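Long-range contacts in putative 4-Hydroxy-2-oxoglutarate aldolase / 2-dehydro-3-deoxyphosphogluconate aldolase (Yersinia enterocolitica, PDB 3LM7), which is a putative aldolase of the KDGP aldolase family, which belongs to the TIM-barrel clan: residues Y10-L20 / V213-I224; S121-V129 / S172-A180. All coordinates share one frame; numbering follows the deposited sequence.

Contact 1: Y10-L20 / V213-I224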
loop_
_atom_site.group_PDB
_atom_site.type_symbol
_atom_site.label_atom_id
_atom_site.label_comp_id
_atom_site.label_asym_id
_atom_site.label_seq_id
_atom_site.Cartn_x
_atom_site.Cartn_y
_atom_site.Cartn_z
ATOM N N TYR A 10 -7.348 2.108 -9.324
ATOM C CA TYR A 10 -5.948 2.011 -9.583
ATOM C C TYR A 10 -5.696 0.719 -10.334
ATOM O O TYR A 10 -6.290 -0.305 -10.050
ATOM C CB TYR A 10 -5.165 1.897 -8.273
ATOM C CG TYR A 10 -5.412 3.067 -7.327
ATOM C CD1 TYR A 10 -4.691 4.249 -7.439
ATOM C CD2 TYR A 10 -6.340 2.926 -6.257
ATOM C CE1 TYR A 10 -4.901 5.346 -6.553
ATOM C CE2 TYR A 10 -6.542 3.981 -5.374
ATOM C CZ TYR A 10 -5.817 5.179 -5.524
ATOM O OH TYR A 10 -6.007 6.151 -4.553
ATOM N N TYR A 11 -4.761 0.782 -11.249
ATOM C CA TYR A 11 -4.364 -0.434 -11.937
ATOM C C TYR A 11 -3.513 -1.239 -10.973
ATOM O O TYR A 11 -2.480 -0.729 -10.446
ATOM C CB TYR A 11 -3.560 -0.086 -13.162
ATOM C CG TYR A 11 -2.999 -1.331 -13.862
ATOM C CD1 TYR A 11 -3.850 -2.137 -14.704
ATOM C CD2 TYR A 11 -1.660 -1.688 -13.704
ATOM C CE1 TYR A 11 -3.333 -3.279 -15.373
ATOM C CE2 TYR A 11 -1.142 -2.833 -14.345
ATOM C CZ TYR A 11 -1.988 -3.601 -15.176
ATOM O OH TYR A 11 -1.448 -4.698 -15.778
ATOM N N ARG A 12 -3.898 -2.511 -10.758
ATOM C CA ARG A 12 -3.212 -3.391 -9.765
ATOM C C ARG A 12 -2.920 -2.702 -8.448
ATOM O O ARG A 12 -1.851 -2.905 -7.829
ATOM C CB ARG A 12 -1.892 -3.950 -10.322
ATOM C CG ARG A 12 -2.149 -4.860 -11.537
ATOM C CD ARG A 12 -0.966 -5.745 -11.822
ATOM N NE ARG A 12 -1.428 -6.608 -12.903
ATOM C CZ ARG A 12 -0.672 -7.498 -13.534
ATOM N NH1 ARG A 12 0.598 -7.664 -13.145
ATOM N NH2 ARG A 12 -1.192 -8.220 -14.547
ATOM N N ASP A 13 -3.867 -1.880 -8.030
ATOM C CA ASP A 13 -3.805 -1.212 -6.745
ATOM C C ASP A 13 -2.643 -0.324 -6.546
ATOM O O ASP A 13 -2.337 -0.012 -5.398
ATOM C CB ASP A 13 -3.819 -2.210 -5.591
ATOM C CG ASP A 13 -5.194 -2.357 -5.032
ATOM O OD1 ASP A 13 -5.818 -1.285 -4.608
ATOM O OD2 ASP A 13 -5.655 -3.520 -5.107
ATOM N N ARG A 14 -2.057 0.153 -7.649
ATOM C CA ARG A 14 -0.854 0.976 -7.519
ATOM C C ARG A 14 -0.968 2.323 -8.181
ATOM O O ARG A 14 -0.536 3.309 -7.599
ATOM C CB ARG A 14 0.396 0.282 -8.078
ATOM C CG ARG A 14 0.927 -0.917 -7.314
ATOM C CD ARG A 14 1.451 -0.568 -5.889
ATOM N NE ARG A 14 2.605 0.348 -5.699
ATOM C CZ ARG A 14 3.888 0.024 -5.849
ATOM N NH1 ARG A 14 4.207 -1.166 -6.358
ATOM N NH2 ARG A 14 4.869 0.903 -5.582
ATOM N N VAL A 15 -1.437 2.362 -9.428
ATOM C CA VAL A 15 -1.338 3.610 -10.239
ATOM C C VAL A 15 -2.624 3.938 -10.921
ATOM O O VAL A 15 -3.213 3.028 -11.583
ATOM C CB VAL A 15 -0.263 3.508 -11.346
ATOM C CG1 VAL A 15 -0.278 4.839 -12.208
ATOM C CG2 VAL A 15 1.103 3.285 -10.680
ATOM N N CYS A 16 -3.045 5.215 -10.822
ATOM C CA CYS A 16 -4.276 5.647 -11.504
ATOM C C CYS A 16 -3.935 6.941 -12.242
ATOM O O CYS A 16 -3.350 7.858 -11.667
ATOM C CB CYS A 16 -5.427 5.866 -10.475
ATOM S SG CYS A 16 -7.017 6.257 -11.305
ATOM N N LEU A 17 -4.302 7.030 -13.515
ATOM C CA LEU A 17 -3.994 8.242 -14.266
ATOM C C LEU A 17 -4.925 9.349 -13.820
ATOM O O LEU A 17 -6.043 9.085 -13.375
ATOM C CB LEU A 17 -4.218 8.009 -15.807
ATOM C CG LEU A 17 -3.410 6.870 -16.382
ATOM C CD1 LEU A 17 -3.834 6.765 -17.865
ATOM C CD2 LEU A 17 -1.860 7.103 -16.287
ATOM N N ASN A 18 -4.519 10.602 -14.021
ATOM C CA ASN A 18 -5.415 11.715 -13.905
ATOM C C ASN A 18 -5.245 12.672 -15.083
ATOM O O ASN A 18 -4.154 13.253 -15.272
ATOM C CB ASN A 18 -5.200 12.390 -12.486
ATOM C CG ASN A 18 -6.249 13.462 -12.107
ATOM O OD1 ASN A 18 -6.637 13.576 -10.885
ATOM N ND2 ASN A 18 -6.638 14.309 -13.042
ATOM N N VAL A 19 -6.326 12.900 -15.856
ATOM C CA VAL A 19 -6.190 13.717 -17.066
ATOM C C VAL A 19 -7.447 14.511 -17.118
ATOM O O VAL A 19 -8.427 14.172 -16.447
ATOM C CB VAL A 19 -6.005 12.791 -18.392
ATOM C CG1 VAL A 19 -4.839 11.814 -18.232
ATOM C CG2 VAL A 19 -7.279 11.949 -18.636
ATOM N N LEU A 20 -7.462 15.586 -17.889
ATOM C CA LEU A 20 -8.630 16.455 -17.968
ATOM C C LEU A 20 -9.580 16.043 -19.091
ATOM O O LEU A 20 -9.143 15.539 -20.105
ATOM C CB LEU A 20 -8.180 17.905 -18.256
ATOM C CG LEU A 20 -7.284 18.528 -17.185
ATOM C CD1 LEU A 20 -6.904 19.961 -17.584
ATOM C CD2 LEU A 20 -7.901 18.438 -15.715
ATOM N N VAL A 213 6.260 3.954 -3.152
ATOM C CA VAL A 213 4.980 4.646 -2.950
ATOM C C VAL A 213 3.776 3.710 -3.285
ATOM O O VAL A 213 3.723 3.162 -4.379
ATOM C CB VAL A 213 4.870 5.972 -3.740
ATOM C CG1 VAL A 213 3.553 6.682 -3.433
ATOM C CG2 VAL A 213 6.065 6.880 -3.414
ATOM N N THR A 214 2.850 3.570 -2.344
ATOM C CA THR A 214 1.751 2.624 -2.440
ATOM C C THR A 214 0.712 2.982 -3.522
ATOM O O THR A 214 0.236 2.074 -4.240
ATOM C CB THR A 214 1.086 2.471 -1.088
ATOM O OG1 THR A 214 2.127 2.013 -0.193
ATOM C CG2 THR A 214 0.051 1.338 -1.144
ATOM N N LYS A 215 0.347 4.262 -3.602
ATOM C CA LYS A 215 -0.547 4.723 -4.673
ATOM C C LYS A 215 0.051 5.926 -5.316
ATOM O O LYS A 215 0.448 6.912 -4.618
ATOM C CB LYS A 215 -1.898 5.127 -4.071
ATOM C CG LYS A 215 -2.587 3.970 -3.240
ATOM C CD LYS A 215 -3.322 3.044 -4.070
ATOM C CE LYS A 215 -4.195 2.067 -3.280
ATOM N NZ LYS A 215 -3.344 1.000 -2.742
ATOM N N VAL A 216 0.070 5.907 -6.638
ATOM C CA VAL A 216 0.634 7.007 -7.406
ATOM C C VAL A 216 -0.411 7.482 -8.386
ATOM O O VAL A 216 -1.029 6.652 -9.065
ATOM C CB VAL A 216 1.914 6.568 -8.212
ATOM C CG1 VAL A 216 2.549 7.808 -8.843
ATOM C CG2 VAL A 216 2.887 5.855 -7.237
ATOM N N ILE A 217 -0.668 8.792 -8.418
ATOM C CA ILE A 217 -1.724 9.345 -9.297
ATOM C C ILE A 217 -1.028 10.445 -10.116
ATOM O O ILE A 217 -0.972 11.599 -9.718
ATOM C CB ILE A 217 -2.974 9.905 -8.519
ATOM C CG1 ILE A 217 -3.635 8.776 -7.706
ATOM C CG2 ILE A 217 -4.027 10.552 -9.546
ATOM C CD1 ILE A 217 -4.791 9.287 -6.702
ATOM N N PRO A 218 -0.426 10.068 -11.260
ATOM C CA PRO A 218 0.281 11.106 -12.030
ATOM C C PRO A 218 -0.728 11.940 -12.793
ATOM O O PRO A 218 -1.744 11.384 -13.237
ATOM C CB PRO A 218 1.140 10.299 -13.014
ATOM C CG PRO A 218 0.431 9.025 -13.199
ATOM C CD PRO A 218 -0.203 8.707 -11.801
ATOM N N HIS A 219 -0.453 13.234 -12.971
ATOM C CA HIS A 219 -1.360 14.092 -13.704
ATOM C C HIS A 219 -0.737 14.413 -15.039
ATOM O O HIS A 219 0.426 14.761 -15.065
ATOM C CB HIS A 219 -1.576 15.405 -12.926
ATOM C CG HIS A 219 -2.342 15.206 -11.662
ATOM N ND1 HIS A 219 -3.496 15.901 -11.391
ATOM C CD2 HIS A 219 -2.137 14.372 -10.610
ATOM C CE1 HIS A 219 -3.960 15.528 -10.203
ATOM N NE2 HIS A 219 -3.145 14.622 -9.696
ATOM N N ILE A 220 -1.514 14.291 -16.124
ATOM C CA ILE A 220 -0.993 14.555 -17.473
ATOM C C ILE A 220 -1.975 15.436 -18.230
ATOM O O ILE A 220 -3.081 15.043 -18.489
ATOM C CB ILE A 220 -0.727 13.249 -18.290
ATOM C CG1 ILE A 220 -0.096 12.135 -17.413
ATOM C CG2 ILE A 220 0.163 13.597 -19.500
ATOM C CD1 ILE A 220 -1.137 11.300 -16.594
ATOM N N TYR A 221 -1.565 16.656 -18.509
ATOM C CA TYR A 221 -2.474 17.711 -18.916
ATOM C C TYR A 221 -2.074 18.165 -20.337
ATOM O O TYR A 221 -2.201 17.387 -21.261
ATOM C CB TYR A 221 -2.425 18.870 -17.924
ATOM C CG TYR A 221 -2.967 18.545 -16.528
ATOM C CD1 TYR A 221 -3.918 17.536 -16.315
ATOM C CD2 TYR A 221 -2.567 19.282 -15.448
ATOM C CE1 TYR A 221 -4.414 17.229 -14.998
ATOM C CE2 TYR A 221 -3.100 19.037 -14.146
ATOM C CZ TYR A 221 -4.011 18.016 -13.949
ATOM O OH TYR A 221 -4.522 17.825 -12.677
ATOM N N SER A 222 -1.540 19.378 -20.503
ATOM C CA SER A 222 -1.540 19.958 -21.857
ATOM C C SER A 222 -0.731 19.144 -22.889
ATOM O O SER A 222 -1.002 19.254 -24.072
ATOM C CB SER A 222 -1.046 21.422 -21.824
ATOM O OG SER A 222 0.308 21.432 -21.429
ATOM N N SER A 223 0.275 18.359 -22.459
ATOM C CA SER A 223 1.079 17.610 -23.379
ATOM C C SER A 223 0.236 16.533 -24.141
ATOM O O SER A 223 0.650 16.023 -25.172
ATOM C CB SER A 223 2.193 16.907 -22.603
ATOM O OG SER A 223 1.583 15.988 -21.730
ATOM N N ILE A 224 -0.925 16.181 -23.601
ATOM C CA ILE A 224 -1.841 15.200 -24.274
ATOM C C ILE A 224 -3.168 15.771 -24.699
ATOM O O ILE A 224 -4.124 15.022 -24.971
ATOM C CB ILE A 224 -2.041 13.908 -23.422
ATOM C CG1 ILE A 224 -2.702 14.197 -22.073
ATOM C CG2 ILE A 224 -0.678 13.141 -23.256
ATOM C CD1 ILE A 224 -3.133 12.996 -21.333
HETATM O O HOH W 1 -5.120 -0.798 -1.546
HETATM O O HOH W 2 -7.105 16.785 -12.036
HETATM O O HOH W 3 -5.348 16.088 -19.813
#
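Asn18, its CG anti to the backbone N (chi1 -170°), runs alongside His219 and lays its amide over one face of the ring, planes 18° apart, with CB above the ring centre and CG 3.6 Å from His219 CE1. Asn18 OD1 is hydrogen-bonded to Ser69 OG, while ND2 and Tyr221 OH share a water; Tyr221 OH also makes a 2.5 Å hydrogen bond with His219 ND1. The backbones run parallel: Val216 N and O hydrogen-bond to Arg14 O and Cys16 N, and Asn18 N and O to Pro218 O and Ile220 N. Between these bridges buried Cys16 O lacks a hydrogen-bond partner, facing Pro218, which has no N-H, and touching Ile217 CA at 3.2 Å. Lys215 passes CD over the centre of the Tyr10 ring, then hydrogen-bonds through NZ to Asp13 O at 3.0 Å. Arg14, bent at chi2 and chi3, doubles back so that NH2 donates to Val213 O (2.8 Å), which lies in the guanidinium plane; NE adds only weak bonds. The pairing closes the TIM barrel: residues 213-220 run between strand 17-20, which hydrogen-bonds to strand 38-43, and strand 189-192, where Lys215 makes a backbone hydrogen bond with Leu190, while Val216 and Pro218 pack on helix 201-211.

Contact 2: S121-V129 / S172-A180; sequences SPTGKVGYV and SIDEYRFVA
Glu175 reaches out from its helix and plants its carboxylate on the backbone of Thr123 and Gly124. With CG anti to its own carbonyl carbon and the chain extended at chi2 (172°), OE1 receives the N-H of Thr123 on its syn lone pair, 2.8 Å from Thr123 N and fairly straight at 158°. Gly124 N adds a weak bond to Glu175 OE2 at 3.1 Å. A water also donates to OE1 and bridges it to Tyr128 O, so this buried carboxylate gathers polar partners from both ends of the loop. Thr123 shapes the loop that Glu175 grips: its OG1 stands between backbone N and carbonyl carbon (chi1 57°), where it donates to Tyr128 O at 2.7 Å and accepts from Lys125 N, an ST turn. In the TIM-barrel framework this segment follows strand 115-120, and helix 173-185 comes after the next barrel strand, 161-164; the loop beyond one strand is thus fastened to the first turns of the helix after the next. A type II turn from Lys125 to Tyr128 presents Val126 and Gly127 to that helix. Val126 spans two successive turns of it with its methyls: CG2 meets Asp174 CB at 3.7 Å, and CG1 meets Phe178 CD1 at 3.6 Å. The Phe178 ring, swung anti to the backbone N, offers one face to Gly127, whose CA lies off centre above it, 3.4 Å from Phe178 CE2. The closeness of that ring and the positive phi of Gly127 both suit a residue without a side chain. A second water links Gly127 N to Glu175 O. Deeper in, Val129 CG1 touches Val179 CG2 at 4.2 Å, and both valines also pack on Val147 of helix 147-156 and Phe164 of strand 161-164.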
loop_
_atom_site.group_PDB
_atom_site.type_symbol
_atom_site.label_atom_id
_atom_site.label_comp_id
_atom_site.label_asym_id
_atom_site.label_seq_id
_atom_site.Cartn_x
_atom_site.Cartn_y
_atom_site.Cartn_z
ATOM N N SER A 121 5.020 22.386 -2.900
ATOM C CA SER A 121 5.777 22.779 -4.082
ATOM C C SER A 121 7.288 22.672 -3.858
ATOM O O SER A 121 7.783 22.868 -2.749
ATOM C CB SER A 121 5.380 24.237 -4.488
ATOM O OG SER A 121 3.957 24.315 -4.707
ATOM N N PRO A 122 8.049 22.401 -4.944
ATOM C CA PRO A 122 9.502 22.447 -4.968
ATOM C C PRO A 122 10.052 23.792 -4.439
ATOM O O PRO A 122 9.388 24.817 -4.555
ATOM C CB PRO A 122 9.831 22.334 -6.481
ATOM C CG PRO A 122 8.754 21.608 -7.058
ATOM C CD PRO A 122 7.505 22.052 -6.273
ATOM N N THR A 123 11.218 23.748 -3.840
ATOM C CA THR A 123 11.866 24.921 -3.292
ATOM C C THR A 123 13.258 25.103 -3.860
ATOM O O THR A 123 13.902 26.075 -3.540
ATOM C CB THR A 123 12.054 24.769 -1.761
ATOM O OG1 THR A 123 12.793 23.592 -1.488
ATOM C CG2 THR A 123 10.701 24.732 -1.002
ATOM N N GLY A 124 13.738 24.123 -4.623
ATOM C CA GLY A 124 15.135 24.080 -4.994
ATOM C C GLY A 124 16.006 23.368 -3.959
ATOM O O GLY A 124 17.197 23.150 -4.207
ATOM N N LYS A 125 15.452 22.981 -2.810
ATOM C CA LYS A 125 16.267 22.391 -1.751
ATOM C C LYS A 125 15.715 21.027 -1.410
ATOM O O LYS A 125 14.639 20.920 -0.831
ATOM C CB LYS A 125 16.253 23.266 -0.461
ATOM C CG LYS A 125 16.632 24.732 -0.823
ATOM C CD LYS A 125 16.156 25.878 0.081
ATOM C CE LYS A 125 16.496 27.123 -0.718
ATOM N NZ LYS A 125 16.660 26.618 -2.273
ATOM N N VAL A 126 16.438 19.989 -1.789
ATOM C CA VAL A 126 16.021 18.645 -1.464
ATOM C C VAL A 126 15.715 18.499 0.039
ATOM O O VAL A 126 16.517 18.917 0.937
ATOM C CB VAL A 126 17.118 17.635 -1.925
ATOM C CG1 VAL A 126 16.747 16.227 -1.429
ATOM C CG2 VAL A 126 17.262 17.652 -3.487
ATOM N N GLY A 127 14.573 17.876 0.301
ATOM C CA GLY A 127 14.025 17.673 1.640
ATOM C C GLY A 127 13.102 18.754 2.211
ATOM O O GLY A 127 12.561 18.573 3.325
ATOM N N TYR A 128 12.904 19.835 1.471
ATOM C CA TYR A 128 12.132 21.013 1.948
ATOM C C TYR A 128 11.080 21.425 0.912
ATOM O O TYR A 128 11.413 21.555 -0.274
ATOM C CB TYR A 128 13.074 22.235 2.272
ATOM C CG TYR A 128 13.953 21.851 3.434
ATOM C CD1 TYR A 128 13.549 22.045 4.766
ATOM C CD2 TYR A 128 15.165 21.169 3.190
ATOM C CE1 TYR A 128 14.380 21.593 5.846
ATOM C CE2 TYR A 128 15.965 20.679 4.246
ATOM C CZ TYR A 128 15.585 20.914 5.549
ATOM O OH TYR A 128 16.450 20.446 6.502
ATOM N N VAL A 129 9.833 21.661 1.367
ATOM C CA VAL A 129 8.765 21.959 0.474
ATOM C C VAL A 129 7.985 23.219 0.921
ATOM O O VAL A 129 7.934 23.541 2.133
ATOM C CB VAL A 129 7.747 20.796 0.404
ATOM C CG1 VAL A 129 8.226 19.644 -0.487
ATOM C CG2 VAL A 129 7.256 20.350 1.883
ATOM N N SER A 172 12.949 18.884 -11.443
ATOM C CA SER A 172 13.038 18.888 -9.985
ATOM C C SER A 172 13.195 17.445 -9.509
ATOM O O SER A 172 12.678 17.022 -8.444
ATOM C CB SER A 172 11.807 19.614 -9.411
ATOM O OG SER A 172 10.627 18.916 -9.798
ATOM N N ILE A 173 13.962 16.671 -10.279
ATOM C CA ILE A 173 14.029 15.220 -10.059
ATOM C C ILE A 173 14.580 14.812 -8.695
ATOM O O ILE A 173 14.039 13.929 -8.016
ATOM C CB ILE A 173 14.806 14.504 -11.255
ATOM C CG1 ILE A 173 14.351 13.080 -11.365
ATOM C CG2 ILE A 173 16.290 14.796 -11.270
ATOM C CD1 ILE A 173 12.886 13.123 -11.978
ATOM N N ASP A 174 15.657 15.460 -8.281
ATOM C CA ASP A 174 16.217 15.149 -6.967
ATOM C C ASP A 174 15.227 15.479 -5.847
ATOM O O ASP A 174 15.126 14.699 -4.857
ATOM C CB ASP A 174 17.519 15.895 -6.755
ATOM C CG ASP A 174 18.611 15.361 -7.644
ATOM O OD1 ASP A 174 18.476 14.190 -8.099
ATOM O OD2 ASP A 174 19.560 16.111 -7.855
ATOM N N GLU A 175 14.527 16.620 -5.964
ATOM C CA GLU A 175 13.482 16.911 -4.936
ATOM C C GLU A 175 12.327 15.911 -4.939
ATOM O O GLU A 175 11.841 15.501 -3.884
ATOM C CB GLU A 175 12.903 18.315 -5.072
ATOM C CG GLU A 175 13.940 19.436 -4.713
ATOM C CD GLU A 175 13.386 20.806 -5.041
ATOM O OE1 GLU A 175 12.502 21.250 -4.302
ATOM O OE2 GLU A 175 13.804 21.424 -6.044
ATOM N N TYR A 176 11.888 15.551 -6.144
ATOM C CA TYR A 176 10.782 14.617 -6.342
ATOM C C TYR A 176 11.160 13.268 -5.741
ATOM O O TYR A 176 10.331 12.651 -5.042
ATOM C CB TYR A 176 10.423 14.528 -7.825
ATOM C CG TYR A 176 9.464 13.429 -8.197
ATOM C CD1 TYR A 176 8.151 13.404 -7.676
ATOM C CD2 TYR A 176 9.845 12.455 -9.097
ATOM C CE1 TYR A 176 7.257 12.407 -8.011
ATOM C CE2 TYR A 176 8.920 11.400 -9.493
ATOM C CZ TYR A 176 7.657 11.386 -8.924
ATOM O OH TYR A 176 6.738 10.417 -9.259
ATOM N N ARG A 177 12.393 12.833 -5.970
ATOM C CA ARG A 177 12.775 11.515 -5.554
ATOM C C ARG A 177 12.715 11.445 -4.007
ATOM O O ARG A 177 12.289 10.450 -3.406
ATOM C CB ARG A 177 14.200 11.185 -6.065
ATOM C CG ARG A 177 14.578 9.698 -5.708
ATOM C CD ARG A 177 15.982 9.271 -6.246
ATOM N NE ARG A 177 16.259 9.821 -7.590
ATOM C CZ ARG A 177 17.003 10.917 -7.838
ATOM N NH1 ARG A 177 17.620 11.646 -6.840
ATOM N NH2 ARG A 177 17.144 11.291 -9.101
ATOM N N PHE A 178 13.205 12.511 -3.389
ATOM C CA PHE A 178 13.190 12.606 -1.940
ATOM C C PHE A 178 11.757 12.525 -1.439
ATOM O O PHE A 178 11.506 11.839 -0.447
ATOM C CB PHE A 178 13.848 13.923 -1.479
ATOM C CG PHE A 178 14.064 13.979 0.024
ATOM C CD1 PHE A 178 15.287 13.677 0.579
ATOM C CD2 PHE A 178 13.001 14.336 0.880
ATOM C CE1 PHE A 178 15.446 13.728 2.011
ATOM C CE2 PHE A 178 13.183 14.403 2.292
ATOM C CZ PHE A 178 14.391 14.107 2.847
ATOM N N VAL A 179 10.859 13.278 -2.039
ATOM C CA VAL A 179 9.422 13.266 -1.619
ATOM C C VAL A 179 8.848 11.849 -1.745
ATOM O O VAL A 179 8.097 11.396 -0.857
ATOM C CB VAL A 179 8.614 14.268 -2.443
ATOM C CG1 VAL A 179 7.097 14.135 -2.262
ATOM C CG2 VAL A 179 9.038 15.774 -2.038
ATOM N N ALA A 180 9.177 11.192 -2.865
ATOM C CA ALA A 180 8.749 9.820 -3.101
ATOM C C ALA A 180 9.241 8.875 -1.993
ATOM O O ALA A 180 8.463 8.060 -1.454
ATOM C CB ALA A 180 9.212 9.361 -4.506
HETATM O O HOH W 4 12.490 17.462 -1.683
HETATM O O HOH W 5 11.327 19.716 -2.371
#

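How the contacts relate
Along the chain the segments come in the order 10-20, 121-129, 172-180, 213-224, so contact 2 falls entirely between the two halves of contact 1. The centres are about 19 Å apart: contact 1 lies about 8 Å from the centre of the chain, contact 2 about 18 Å, nearer the periphery. Helix 201-211 and strand 189-192 connect them, each packing against residues of both contacts, and the two contacts touch directly where Val213 CG2 lies 3.3 Å from Ala180 O. Contact 1 thus belongs to the closing seam of the barrel wall and contact 2, which ties a loop to an outer helix, to its outer layer, all four segments within the KDGP aldolase region.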